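Local coordinates for alkylhydroperoxidase AhpD core: uncharacterized peroxidase-related protein (Ralstonia eutropha, PDB 2PRR) that probably acts as a peroxidase-related oxidoreductase of the AhpD-like carboxymuconolactone decarboxylase family, although its substrate has not been established, at residues M63-G68 with A159-A164; G72-I77 with A163-F168. All coordinates share one frame; numbering follows the deposited sequence.

Contact 1: residues M63-G68 with A159-A164; sequences MLKDGG and AWDIAA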
loop_
_atom_site.group_PDB
_atom_site.type_symbol
_atom_site.label_atom_id
_atom_site.label_comp_id
_atom_site.label_asym_id
_atom_site.label_seq_id
_atom_site.Cartn_x
_atom_site.Cartn_y
_atom_site.Cartn_z
HETATM N N MSE D 63 27.495 16.471 0.810
HETATM C CA MSE D 63 28.270 15.616 -0.038
HETATM C C MSE D 63 29.750 15.997 -0.017
HETATM O O MSE D 63 30.571 15.216 -0.456
HETATM C CB MSE D 63 27.728 15.655 -1.470
HETATM C CG MSE D 63 26.250 15.420 -1.619
HETATM SE SE MSE D 63 25.718 13.740 -0.874
HETATM C CE MSE D 63 26.199 12.715 -2.016
ATOM N N LEU D 64 30.103 17.172 0.492
ATOM C CA LEU D 64 31.510 17.575 0.496
ATOM C C LEU D 64 32.160 17.609 1.890
ATOM O O LEU D 64 33.375 17.649 1.989
ATOM C CB LEU D 64 31.683 18.894 -0.259
ATOM C CG LEU D 64 31.225 18.896 -1.731
ATOM C CD1 LEU D 64 31.556 20.195 -2.426
ATOM C CD2 LEU D 64 31.874 17.774 -2.492
ATOM N N LYS D 65 31.374 17.527 2.960
ATOM C CA LYS D 65 31.922 17.553 4.315
ATOM C C LYS D 65 32.860 16.395 4.621
ATOM O O LYS D 65 32.947 15.435 3.860
ATOM C CB LYS D 65 30.779 17.512 5.343
ATOM C CG LYS D 65 29.962 16.212 5.360
ATOM C CD LYS D 65 28.748 16.299 6.302
ATOM C CE LYS D 65 29.110 16.139 7.780
ATOM N NZ LYS D 65 29.420 14.745 8.224
ATOM N N ASP D 66 33.582 16.501 5.735
ATOM C CA ASP D 66 34.388 15.388 6.222
ATOM C C ASP D 66 33.337 14.572 6.988
ATOM O O ASP D 66 32.416 15.145 7.591
ATOM C CB ASP D 66 35.566 15.868 7.093
ATOM C CG ASP D 66 36.576 16.696 6.312
ATOM N N GLY D 67 33.409 13.249 6.918
ATOM C CA GLY D 67 32.385 12.434 7.570
ATOM C C GLY D 67 32.617 10.934 7.625
ATOM O O GLY D 67 33.528 10.393 7.016
ATOM N N GLY D 68 31.771 10.254 8.386
ATOM C CA GLY D 68 31.890 8.814 8.526
ATOM C C GLY D 68 31.514 8.053 7.265
ATOM O O GLY D 68 31.807 6.865 7.162
ATOM N N ALA D 159 24.629 8.283 11.441
ATOM C CA ALA D 159 23.192 8.132 11.257
ATOM C C ALA D 159 22.553 9.441 10.752
ATOM O O ALA D 159 21.657 9.398 9.915
ATOM C CB ALA D 159 22.527 7.640 12.555
ATOM N N TRP D 160 23.029 10.596 11.226
ATOM C CA TRP D 160 22.509 11.915 10.793
ATOM C C TRP D 160 22.903 12.200 9.327
ATOM O O TRP D 160 22.119 12.771 8.556
ATOM C CB TRP D 160 23.035 13.025 11.724
ATOM C CG TRP D 160 22.631 14.457 11.410
ATOM C CD1 TRP D 160 22.904 15.162 10.267
ATOM C CD2 TRP D 160 21.958 15.389 12.292
ATOM N NE1 TRP D 160 22.392 16.431 10.363
ATOM C CE2 TRP D 160 21.830 16.604 11.598
ATOM C CE3 TRP D 160 21.464 15.311 13.591
ATOM C CZ2 TRP D 160 21.224 17.722 12.157
ATOM C CZ3 TRP D 160 20.852 16.421 14.136
ATOM C CH2 TRP D 160 20.732 17.600 13.427
ATOM N N ASP D 161 24.118 11.821 8.955
ATOM C CA ASP D 161 24.589 12.000 7.598
ATOM C C ASP D 161 23.742 11.222 6.589
ATOM O O ASP D 161 23.406 11.740 5.524
ATOM C CB ASP D 161 26.046 11.573 7.498
ATOM C CG ASP D 161 27.004 12.545 8.202
ATOM O OD1 ASP D 161 26.591 13.659 8.537
ATOM O OD2 ASP D 161 28.183 12.195 8.395
ATOM N N ILE D 162 23.417 9.976 6.930
ATOM C CA ILE D 162 22.558 9.108 6.085
ATOM C C ILE D 162 21.214 9.772 5.876
ATOM O O ILE D 162 20.811 9.999 4.755
ATOM C CB ILE D 162 22.337 7.693 6.730
ATOM C CG1 ILE D 162 23.654 6.922 6.790
ATOM C CG2 ILE D 162 21.237 6.863 5.960
ATOM C CD1 ILE D 162 23.654 5.756 7.749
ATOM N N ALA D 163 20.553 10.057 6.995
ATOM C CA ALA D 163 19.255 10.702 7.045
ATOM C C ALA D 163 19.223 12.054 6.321
ATOM O O ALA D 163 18.277 12.332 5.589
ATOM C CB ALA D 163 18.804 10.840 8.496
ATOM N N ALA D 164 20.270 12.868 6.478
ATOM C CA ALA D 164 20.332 14.149 5.806
ATOM C C ALA D 164 20.359 13.998 4.279
ATOM O O ALA D 164 19.620 14.667 3.562
ATOM C CB ALA D 164 21.554 14.945 6.297
HETATM O O HOH W 1 29.643 11.093 10.146
#
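A salt bridge between a loop and a helix joins K65, on the loop that links helix 49-63 to helix 71-84, to D161 on helix 156-179. The ammonium nitrogen NZ of K65 lies 2.8 Å from D161 OD2, meeting it on the syn side but 29° out of the carboxylate plane; a weak second bond from NZ reaches OD1. Lysine suits the place because its long chain can fold: bends at chi3 (-78°) and chi4 (-76°) curl NZ back over its own loop, where it also donates to D66 O at 3.1 Å. The ammonium thus ties the loop to itself as well as to the helix. A water bridges G68 N, from which it accepts at 2.9 Å, to D161 OD2, although the 2.5 Å from this water to OD2 is unusually short and to be read with caution. Aspartate, short and buried, offers both oxygens: OD1 also forms a salt bridge with R48 of the second subunit, and the two cations would be expected to stabilise its negative charge. K65 also packs on that same R48. Here an interhelical loop of an all-helical AhpD-like subunit is pinned to a neighbouring helix by a charge pair that extends into the subunit interface.

Contact 2: residues G72-I77 with A163-F168; sequences GEREMI and AAITAF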
loop_
_atom_site.group_PDB
_atom_site.type_symbol
_atom_site.label_atom_id
_atom_site.label_comp_id
_atom_site.label_asym_id
_atom_site.label_seq_id
_atom_site.Cartn_x
_atom_site.Cartn_y
_atom_site.Cartn_z
ATOM N N GLY D 72 31.546 7.268 -2.137
ATOM C CA GLY D 72 30.752 6.271 -2.829
ATOM C C GLY D 72 29.500 5.882 -2.049
ATOM O O GLY D 72 28.425 5.720 -2.617
ATOM N N GLU D 73 29.647 5.740 -0.738
ATOM C CA GLU D 73 28.547 5.406 0.153
ATOM C C GLU D 73 27.443 6.446 0.118
ATOM O O GLU D 73 26.250 6.124 0.111
ATOM C CB GLU D 73 29.085 5.223 1.562
ATOM C CG GLU D 73 29.843 3.914 1.720
ATOM C CD GLU D 73 30.461 3.694 3.110
ATOM O OE1 GLU D 73 30.440 4.596 3.980
ATOM O OE2 GLU D 73 30.976 2.579 3.340
ATOM N N ARG D 74 27.839 7.706 0.070
ATOM C CA ARG D 74 26.882 8.799 -0.024
ATOM C C ARG D 74 26.078 8.716 -1.312
ATOM O O ARG D 74 24.878 8.971 -1.293
ATOM C CB ARG D 74 27.598 10.145 0.036
ATOM C CG ARG D 74 28.295 10.406 1.360
ATOM C CD ARG D 74 29.201 11.658 1.309
ATOM N NE ARG D 74 30.146 11.667 2.435
ATOM C CZ ARG D 74 30.784 12.735 2.906
ATOM N NH1 ARG D 74 30.566 13.941 2.408
ATOM N NH2 ARG D 74 31.619 12.586 3.921
ATOM N N GLU D 75 26.752 8.398 -2.429
ATOM C CA GLU D 75 26.090 8.236 -3.724
ATOM C C GLU D 75 25.214 6.991 -3.751
ATOM O O GLU D 75 24.187 6.970 -4.415
ATOM C CB GLU D 75 27.106 8.148 -4.836
ATOM C CG GLU D 75 27.892 9.438 -5.038
ATOM C CD GLU D 75 27.030 10.634 -5.454
ATOM O OE1 GLU D 75 25.853 10.459 -5.843
ATOM O OE2 GLU D 75 27.532 11.766 -5.382
HETATM N N MSE D 76 25.622 5.978 -2.997
HETATM C CA MSE D 76 24.875 4.744 -2.890
HETATM C C MSE D 76 23.523 5.047 -2.241
HETATM O O MSE D 76 22.480 4.587 -2.704
HETATM C CB MSE D 76 25.708 3.739 -2.090
HETATM C CG MSE D 76 25.405 2.290 -2.307
HETATM SE SE MSE D 76 26.632 1.221 -1.348
HETATM C CE MSE D 76 28.486 1.894 -2.056
ATOM N N ILE D 77 23.540 5.875 -1.200
ATOM C CA ILE D 77 22.309 6.299 -0.540
ATOM C C ILE D 77 21.377 7.017 -1.529
ATOM O O ILE D 77 20.155 6.798 -1.536
ATOM C CB ILE D 77 22.591 7.190 0.686
ATOM C CG1 ILE D 77 23.397 6.402 1.734
ATOM C CG2 ILE D 77 21.243 7.689 1.318
ATOM C CD1 ILE D 77 23.846 7.167 2.958
ATOM N N ALA D 163 20.553 10.057 6.995
ATOM C CA ALA D 163 19.255 10.702 7.045
ATOM C C ALA D 163 19.223 12.054 6.321
ATOM O O ALA D 163 18.277 12.332 5.589
ATOM C CB ALA D 163 18.804 10.840 8.496
ATOM N N ALA D 164 20.270 12.868 6.478
ATOM C CA ALA D 164 20.332 14.149 5.806
ATOM C C ALA D 164 20.359 13.998 4.279
ATOM O O ALA D 164 19.620 14.667 3.562
ATOM C CB ALA D 164 21.554 14.945 6.297
ATOM N N ILE D 165 21.239 13.130 3.796
ATOM C CA ILE D 165 21.378 12.823 2.359
ATOM C C ILE D 165 20.024 12.306 1.838
ATOM O O ILE D 165 19.509 12.759 0.834
ATOM C CB ILE D 165 22.464 11.775 2.184
ATOM C CG1 ILE D 165 23.851 12.439 2.358
ATOM C CG2 ILE D 165 22.345 11.106 0.858
ATOM C CD1 ILE D 165 24.958 11.479 2.399
ATOM N N THR D 166 19.445 11.351 2.539
ATOM C CA THR D 166 18.117 10.871 2.146
ATOM C C THR D 166 17.202 12.108 2.013
ATOM O O THR D 166 16.625 12.337 0.959
ATOM C CB THR D 166 17.571 9.875 3.171
ATOM O OG1 THR D 166 18.493 8.790 3.340
ATOM C CG2 THR D 166 16.182 9.342 2.754
ATOM N N ALA D 167 17.153 12.938 3.054
ATOM C CA ALA D 167 16.262 14.100 3.097
ATOM C C ALA D 167 16.443 15.073 1.952
ATOM O O ALA D 167 15.480 15.470 1.322
ATOM C CB ALA D 167 16.377 14.812 4.431
ATOM N N PHE D 168 17.677 15.442 1.663
ATOM C CA PHE D 168 17.931 16.385 0.611
ATOM C C PHE D 168 17.678 15.839 -0.799
ATOM O O PHE D 168 17.177 16.561 -1.658
ATOM C CB PHE D 168 19.361 16.917 0.714
ATOM C CG PHE D 168 19.742 17.750 -0.455
ATOM C CD1 PHE D 168 19.252 19.038 -0.577
ATOM C CD2 PHE D 168 20.543 17.229 -1.463
ATOM C CE1 PHE D 168 19.581 19.815 -1.672
ATOM C CE2 PHE D 168 20.898 18.009 -2.558
ATOM C CZ PHE D 168 20.415 19.304 -2.653
#
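Within the all-helical AhpD-like fold, helices 71-84 and 156-179 pack against each other through I77 and I165; the axes of the short segments approach to 9.8 Å and cross at -46°. The tight part is a cluster of branched side chains. The CG2 methyls of I77 and I165 meet at 3.6 Å, and the two side chains cross at about a right angle. In both isoleucines CG2 is anti to the backbone N, which turns these methyls into the gap between the helices. Beta-branched residues suit it, since they present a methyl close to the backbone. I77 CG2 also touches T166 OG1 at 3.6 Å; that hydroxyl is bonded to I162 O one turn back, so a polar atom can sit against a hydrocarbon wall.

The looser side lies toward the start of helix 71-84. It is still buried rather than open to solvent, but here the other segment meets just the root of R74, whose extended chain carries its guanidinium away to L69 O and K65 O in the preceding loop. Arginine fits because its methylenes can pack against hydrocarbon while its charged end reaches polar carbonyls. I165 covers this root with the far end of its longer branch: CD1 rests 3.7 Å from R74 CG.

Overall arrangement
From the N terminus, the chain runs through helix 49-63 into the loop 63-68 and then helix 71-84, so the first halves of both contacts follow one another closely. About 90 residues of mostly helical chain pass before helix 156-179 returns to meet them in the same order. The two loops cross rather than nest: contact 2 starts after contact 1 and ends beyond it, the second segments sharing A163 and A164. Their centres are 7 Å apart, and R74 couples them. Both touch the second subunit, but contact 2 lies nearer the centre of the chain (about 7 Å against about 13 Å, centre to centre).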